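Local structure of protease 2A (Rhinovirus C, 5X45) at residues A57-S62 / D66-V71; W78-E83 / K89-N94. The protein probably acts as a chymotrypsin-like cysteine protease that cleaves the viral polyprotein and host proteins, as in related rhinovirus and enterovirus 2A proteases. All coordinates share one frame; numbering follows the deposited sequence.

Contact 1 of 2, residues A57-S62 / D66-V71; sequences AGCYYS and DRYFPV
Y60 and F69 face each other as a hydrogen-bonded antiparallel pair in a β-hairpin that belongs to the six-stranded barrel of this chymotrypsin-like protease. Their backbones exchange two bonds, Y60 N to F69 O and F69 N to Y60 O, both 2.9 Å. On the same sheet face, CE1 of the Y60 ring lies 3.7 Å from F69 CB, and CD1 is equally close to V71 CG1. The Y60 and F69 ring planes are 32° apart, an oblique pairing. S62 CB meets the F69 ring at its edge, 3.7 Å from CE2.

The other face carries Y61 and Y68. Y61 CB sits over the Y68 ring, 3.9 Å from its centroid, in a CH-pi contact. With Y61 CG trans to the backbone N (chi1 175°), the ring runs on toward the turn, where its OH donates to D66 OD1 at 2.8 Å, nearly in line with the carboxylate C-O bond. Both D66 and R67 oppose S62, which fits a G1 β-bulge.

Further out, the hydroxyl of Y60 bonds H101 O and that of Y68 bonds P4 O, while backbone bonds from C59 and Y61 join the hairpin to L112 and K110. The R67 guanidinium reaches along its own strand to the next residue: NE and NH2 both donate to Y68 O, each at 2.9 Å.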
loop_
_atom_site.group_PDB
_atom_site.type_symbol
_atom_site.label_atom_id
_atom_site.label_comp_id
_atom_site.label_asym_id
_atom_site.label_seq_id
_atom_site.Cartn_x
_atom_site.Cartn_y
_atom_site.Cartn_z
ATOM N N ALA A 57 10.528 2.777 8.903
ATOM C CA ALA A 57 11.492 3.221 7.900
ATOM C C ALA A 57 11.873 2.085 6.954
ATOM O O ALA A 57 12.013 0.931 7.369
ATOM C CB ALA A 57 12.740 3.790 8.574
ATOM N N GLY A 58 12.061 2.423 5.684
ATOM C CA GLY A 58 12.447 1.442 4.694
ATOM C C GLY A 58 12.623 2.055 3.323
ATOM O O GLY A 58 13.144 3.162 3.176
ATOM N N CYS A 59 12.189 1.327 2.307
ATOM C CA CYS A 59 12.314 1.789 0.939
ATOM C C CYS A 59 11.049 1.484 0.160
ATOM O O CYS A 59 10.320 0.549 0.491
ATOM C CB CYS A 59 13.518 1.143 0.265
ATOM S SG CYS A 59 13.502 -0.642 0.405
ATOM N N TYR A 60 10.763 2.283 -0.860
ATOM C CA TYR A 60 9.557 2.044 -1.629
ATOM C C TYR A 60 9.766 2.230 -3.129
ATOM O O TYR A 60 10.646 2.970 -3.565
ATOM C CB TYR A 60 8.419 2.945 -1.134
ATOM C CG TYR A 60 8.507 4.387 -1.570
ATOM C CD1 TYR A 60 9.298 5.296 -0.882
ATOM C CD2 TYR A 60 7.790 4.844 -2.679
ATOM C CE1 TYR A 60 9.366 6.623 -1.279
ATOM C CE2 TYR A 60 7.854 6.165 -3.082
ATOM C CZ TYR A 60 8.643 7.051 -2.380
ATOM O OH TYR A 60 8.711 8.367 -2.777
ATOM N N TYR A 61 8.932 1.557 -3.910
ATOM C CA TYR A 61 8.965 1.686 -5.355
ATOM C C TYR A 61 8.128 2.880 -5.820
ATOM O O TYR A 61 6.967 3.017 -5.443
ATOM C CB TYR A 61 8.463 0.397 -6.005
ATOM C CG TYR A 61 8.363 0.493 -7.498
ATOM C CD1 TYR A 61 9.503 0.617 -8.282
ATOM C CD2 TYR A 61 7.127 0.482 -8.131
ATOM C CE1 TYR A 61 9.415 0.716 -9.661
ATOM C CE2 TYR A 61 7.029 0.583 -9.509
ATOM C CZ TYR A 61 8.177 0.700 -10.265
ATOM O OH TYR A 61 8.088 0.799 -11.628
ATOM N N SER A 62 8.735 3.747 -6.620
ATOM C CA SER A 62 8.038 4.855 -7.268
ATOM C C SER A 62 7.874 4.559 -8.748
ATOM O O SER A 62 8.874 4.538 -9.478
ATOM C CB SER A 62 8.812 6.166 -7.090
ATOM O OG SER A 62 8.287 7.191 -7.925
ATOM N N ASP A 66 10.324 5.312 -11.713
ATOM C CA ASP A 66 10.804 3.951 -11.989
ATOM C C ASP A 66 12.084 3.581 -11.223
ATOM O O ASP A 66 13.057 3.103 -11.806
ATOM C CB ASP A 66 11.027 3.759 -13.491
ATOM C CG ASP A 66 11.009 2.286 -13.903
ATOM O OD1 ASP A 66 10.348 1.481 -13.205
ATOM O OD2 ASP A 66 11.658 1.931 -14.918
ATOM N N ARG A 67 12.070 3.799 -9.913
ATOM C CA ARG A 67 13.177 3.395 -9.051
ATOM C C ARG A 67 12.720 3.292 -7.609
ATOM O O ARG A 67 11.642 3.753 -7.253
ATOM C CB ARG A 67 14.343 4.382 -9.155
ATOM C CG ARG A 67 13.943 5.830 -8.905
ATOM C CD ARG A 67 15.122 6.674 -8.470
ATOM N NE ARG A 67 15.521 6.371 -7.101
ATOM C CZ ARG A 67 16.318 7.141 -6.366
ATOM N NH1 ARG A 67 16.802 8.272 -6.862
ATOM N NH2 ARG A 67 16.623 6.787 -5.126
ATOM N N TYR A 68 13.562 2.702 -6.777
ATOM C CA TYR A 68 13.297 2.646 -5.351
ATOM C C TYR A 68 13.875 3.862 -4.628
ATOM O O TYR A 68 14.878 4.427 -5.062
ATOM C CB TYR A 68 13.865 1.354 -4.767
ATOM C CG TYR A 68 12.859 0.245 -4.723
ATOM C CD1 TYR A 68 12.488 -0.431 -5.879
ATOM C CD2 TYR A 68 12.255 -0.114 -3.523
ATOM C CE1 TYR A 68 11.547 -1.448 -5.838
ATOM C CE2 TYR A 68 11.312 -1.123 -3.471
ATOM C CZ TYR A 68 10.960 -1.787 -4.629
ATOM O OH TYR A 68 10.024 -2.793 -4.572
ATOM N N PHE A 69 13.207 4.276 -3.550
ATOM C CA PHE A 69 13.672 5.359 -2.677
ATOM C C PHE A 69 13.737 4.909 -1.231
ATOM O O PHE A 69 12.819 4.257 -0.756
ATOM C CB PHE A 69 12.747 6.573 -2.737
ATOM C CG PHE A 69 12.848 7.358 -4.000
ATOM C CD1 PHE A 69 13.857 8.299 -4.169
ATOM C CD2 PHE A 69 11.910 7.188 -5.013
ATOM C CE1 PHE A 69 13.935 9.047 -5.341
ATOM C CE2 PHE A 69 11.988 7.923 -6.185
ATOM C CZ PHE A 69 13.000 8.852 -6.350
ATOM N N PRO A 70 14.788 5.312 -0.507
ATOM C CA PRO A 70 14.735 5.183 0.954
ATOM C C PRO A 70 13.643 6.089 1.482
ATOM O O PRO A 70 13.341 7.078 0.815
ATOM C CB PRO A 70 16.120 5.654 1.406
ATOM C CG PRO A 70 16.993 5.440 0.208
ATOM C CD PRO A 70 16.111 5.751 -0.975
ATOM N N VAL A 71 13.038 5.761 2.621
ATOM C CA VAL A 71 11.974 6.606 3.165
ATOM C C VAL A 71 11.819 6.369 4.663
ATOM O O VAL A 71 12.024 5.250 5.142
ATOM C CB VAL A 71 10.624 6.342 2.427
ATOM C CG1 VAL A 71 10.102 4.945 2.723
ATOM C CG2 VAL A 71 9.589 7.396 2.768
#

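Contact 2 of 2, residues W78-E83 / K89-N94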
loop_
_atom_site.group_PDB
_atom_site.type_symbol
_atom_site.label_atom_id
_atom_site.label_comp_id
_atom_site.label_asym_id
_atom_site.label_seq_id
_atom_site.Cartn_x
_atom_site.Cartn_y
_atom_site.Cartn_z
ATOM N N TRP A 78 -5.587 8.180 11.221
ATOM C CA TRP A 78 -6.396 8.474 10.055
ATOM C C TRP A 78 -5.892 9.702 9.334
ATOM O O TRP A 78 -5.167 10.508 9.909
ATOM C CB TRP A 78 -7.878 8.636 10.440
ATOM C CG TRP A 78 -8.188 9.678 11.497
ATOM C CD1 TRP A 78 -8.291 9.467 12.833
ATOM C CD2 TRP A 78 -8.464 11.071 11.287
ATOM N NE1 TRP A 78 -8.594 10.638 13.478
ATOM C CE2 TRP A 78 -8.715 11.640 12.555
ATOM C CE3 TRP A 78 -8.508 11.895 10.156
ATOM C CZ2 TRP A 78 -9.013 12.995 12.727
ATOM C CZ3 TRP A 78 -8.802 13.240 10.326
ATOM C CH2 TRP A 78 -9.049 13.778 11.607
ATOM N N TYR A 79 -6.299 9.843 8.077
ATOM C CA TYR A 79 -5.754 10.867 7.201
ATOM C C TYR A 79 -6.771 11.269 6.146
ATOM O O TYR A 79 -7.485 10.413 5.616
ATOM C CB TYR A 79 -4.484 10.318 6.539
ATOM C CG TYR A 79 -3.516 11.314 5.953
ATOM C CD1 TYR A 79 -2.731 12.120 6.771
ATOM C CD2 TYR A 79 -3.338 11.405 4.574
ATOM C CE1 TYR A 79 -1.825 13.021 6.229
ATOM C CE2 TYR A 79 -2.432 12.293 4.023
ATOM C CZ TYR A 79 -1.680 13.098 4.855
ATOM O OH TYR A 79 -0.779 13.983 4.310
ATOM N N GLU A 80 -6.834 12.565 5.839
ATOM C CA GLU A 80 -7.746 13.073 4.809
ATOM C C GLU A 80 -7.129 12.918 3.422
ATOM O O GLU A 80 -6.099 13.523 3.119
ATOM C CB GLU A 80 -8.087 14.542 5.060
ATOM C CG GLU A 80 -9.128 15.134 4.115
ATOM C CD GLU A 80 -9.873 16.325 4.723
ATOM O OE1 GLU A 80 -9.905 17.393 4.079
ATOM O OE2 GLU A 80 -10.427 16.202 5.837
ATOM N N ILE A 81 -7.760 12.100 2.586
ATOM C CA ILE A 81 -7.332 11.946 1.203
ATOM C C ILE A 81 -8.118 12.904 0.323
ATOM O O ILE A 81 -9.356 12.925 0.369
ATOM C CB ILE A 81 -7.533 10.511 0.680
ATOM C CG1 ILE A 81 -7.012 9.473 1.681
ATOM C CG2 ILE A 81 -6.876 10.354 -0.690
ATOM C CD1 ILE A 81 -5.542 9.579 1.976
ATOM N N GLN A 82 -7.420 13.700 -0.479
ATOM C CA GLN A 82 -8.130 14.653 -1.317
ATOM C C GLN A 82 -8.823 13.945 -2.475
ATOM O O GLN A 82 -8.425 12.842 -2.875
ATOM C CB GLN A 82 -7.174 15.720 -1.834
ATOM C CG GLN A 82 -6.554 16.523 -0.715
ATOM C CD GLN A 82 -7.601 17.076 0.241
ATOM O OE1 GLN A 82 -8.644 17.588 -0.179
ATOM N NE2 GLN A 82 -7.337 16.946 1.536
ATOM N N GLU A 83 -9.870 14.587 -2.988
ATOM C CA GLU A 83 -10.627 14.082 -4.128
ATOM C C GLU A 83 -9.710 13.697 -5.282
ATOM O O GLU A 83 -8.791 14.438 -5.633
ATOM C CB GLU A 83 -11.659 15.103 -4.589
ATOM C CG GLU A 83 -12.343 14.717 -5.886
ATOM C CD GLU A 83 -13.540 15.585 -6.201
ATOM O OE1 GLU A 83 -13.412 16.823 -6.116
ATOM O OE2 GLU A 83 -14.612 15.020 -6.507
ATOM N N LYS A 89 -13.316 13.161 -1.865
ATOM C CA LYS A 89 -12.552 13.458 -0.660
ATOM C C LYS A 89 -13.087 12.586 0.479
ATOM O O LYS A 89 -14.297 12.552 0.714
ATOM C CB LYS A 89 -12.674 14.947 -0.323
ATOM C CG LYS A 89 -12.472 15.317 1.139
ATOM C CD LYS A 89 -12.715 16.809 1.344
ATOM C CE LYS A 89 -12.720 17.186 2.817
ATOM N NZ LYS A 89 -12.311 18.602 3.065
ATOM N N HIS A 90 -12.194 11.879 1.173
ATOM C CA HIS A 90 -12.608 10.925 2.208
ATOM C C HIS A 90 -11.498 10.648 3.214
ATOM O O HIS A 90 -10.334 10.965 2.969
ATOM C CB HIS A 90 -13.040 9.604 1.580
ATOM C CG HIS A 90 -11.909 8.843 0.965
ATOM N ND1 HIS A 90 -11.296 9.236 -0.205
ATOM C CD2 HIS A 90 -11.263 7.725 1.373
ATOM C CE1 HIS A 90 -10.323 8.389 -0.495
ATOM N NE2 HIS A 90 -10.283 7.463 0.444
ATOM N N ILE A 91 -11.869 10.045 4.342
ATOM C CA ILE A 91 -10.909 9.670 5.379
ATOM C C ILE A 91 -10.427 8.234 5.179
ATOM O O ILE A 91 -11.219 7.343 4.893
ATOM C CB ILE A 91 -11.512 9.794 6.797
ATOM C CG1 ILE A 91 -12.003 11.222 7.077
ATOM C CG2 ILE A 91 -10.505 9.337 7.845
ATOM C CD1 ILE A 91 -11.037 12.312 6.721
ATOM N N GLN A 92 -9.123 8.018 5.336
ATOM C CA GLN A 92 -8.569 6.673 5.362
ATOM C C GLN A 92 -7.878 6.417 6.703
ATOM O O GLN A 92 -7.544 7.351 7.425
ATOM C CB GLN A 92 -7.604 6.456 4.188
ATOM C CG GLN A 92 -8.321 6.169 2.868
ATOM C CD GLN A 92 -7.398 5.666 1.767
ATOM O OE1 GLN A 92 -6.353 5.069 2.032
ATOM N NE2 GLN A 92 -7.798 5.885 0.520
ATOM N N TYR A 93 -7.712 5.143 7.043
ATOM C CA TYR A 93 -7.176 4.744 8.347
ATOM C C TYR A 93 -5.855 3.985 8.232
ATOM O O TYR A 93 -5.546 3.409 7.183
ATOM C CB TYR A 93 -8.210 3.904 9.104
ATOM C CG TYR A 93 -9.451 4.695 9.448
ATOM C CD1 TYR A 93 -9.509 5.465 10.609
ATOM C CD2 TYR A 93 -10.546 4.716 8.595
ATOM C CE1 TYR A 93 -10.640 6.214 10.922
ATOM C CE2 TYR A 93 -11.674 5.459 8.897
ATOM C CZ TYR A 93 -11.715 6.204 10.063
ATOM O OH TYR A 93 -12.834 6.944 10.368
ATOM N N ASN A 94 -5.074 4.014 9.311
ATOM C CA ASN A 94 -3.792 3.310 9.386
ATOM C C ASN A 94 -2.821 3.668 8.267
ATOM O O ASN A 94 -2.503 2.846 7.405
ATOM C CB ASN A 94 -4.018 1.793 9.420
ATOM C CG ASN A 94 -4.814 1.351 10.645
ATOM O OD1 ASN A 94 -5.928 0.840 10.530
ATOM N ND2 ASN A 94 -4.238 1.548 11.823
#
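The imidazole of H90 has I81 over one face: I81 CB stands 4.1 Å from the centroid of the H90 ring, 29° off its normal, an off-centre CH-pi contact. These two side chains run side by side in the same direction. Near the plane of the ring, NE2 receives a nearly straight bond (167°) from Q92 NE2 at 2.9 Å, and the donor's amide plane contains the acceptor. H90 ND1 bonds P88 O, a pattern consistent with a neutral ring protonated at ND1. Y87 adds an edge-to-face ring contact.

The Q92 amide is held at both ends, because its OE1 bonds T122 OG1. Its extended chain crosses I81 obliquely, bringing CG to 3.7 Å from I81 CG1. At the edge of the Y79 ring, in plane, lies I81 CD1.

On the opposite sheet face, one side of the Y93 ring carries I91 CG2, offset toward the rim. W78 CB approaches this ring obliquely, 3.6 Å from CD1, and also touches I91 CG2 at 3.8 Å. The first torsion of W78 sets CG between its backbone N and carbonyl carbon and carries the indole out past I91. At the turn end, K89 from the loop reaches E80 on this face in a salt bridge: K89 NZ lies 2.9 Å from E80 OE1, above the carboxylate plane and 48° out of it.

Four backbone bonds tie the strands, a reciprocal pair between Y79 and Q92 and another between I81 and H90, the latter including I81 N to H90 O at 2.8 Å. This is a two-stranded antiparallel β-hairpin lying mostly at the surface, and it probably corresponds to the bII2-cII hairpin of enterovirus 2A proteases.

After the N-terminal four-stranded sheet (9-41) the chain enters the barrel at strand 57-62, and contact 1 closes the turn at 63-65 by bringing 66-71 back beside it. Strand 67-76 then carries the chain out of the barrel to 78-81, the first arm of contact 2, which closes the loop 84-88 when 89-94 returns. A corner at 94 leads into strand 95-98, which pairs antiparallel with 67-76. The two hairpins stand in series, neither nested nor crossed. Their centres are 22 Å apart, their nearest atoms about 12 Å, without touching. Contact 1 joins neighbouring barrel strands; contact 2 forms a separate two-stranded excursion between 67-76 and 95-98, with a Y93-T34 backbone bond to the N-terminal turn 33-36.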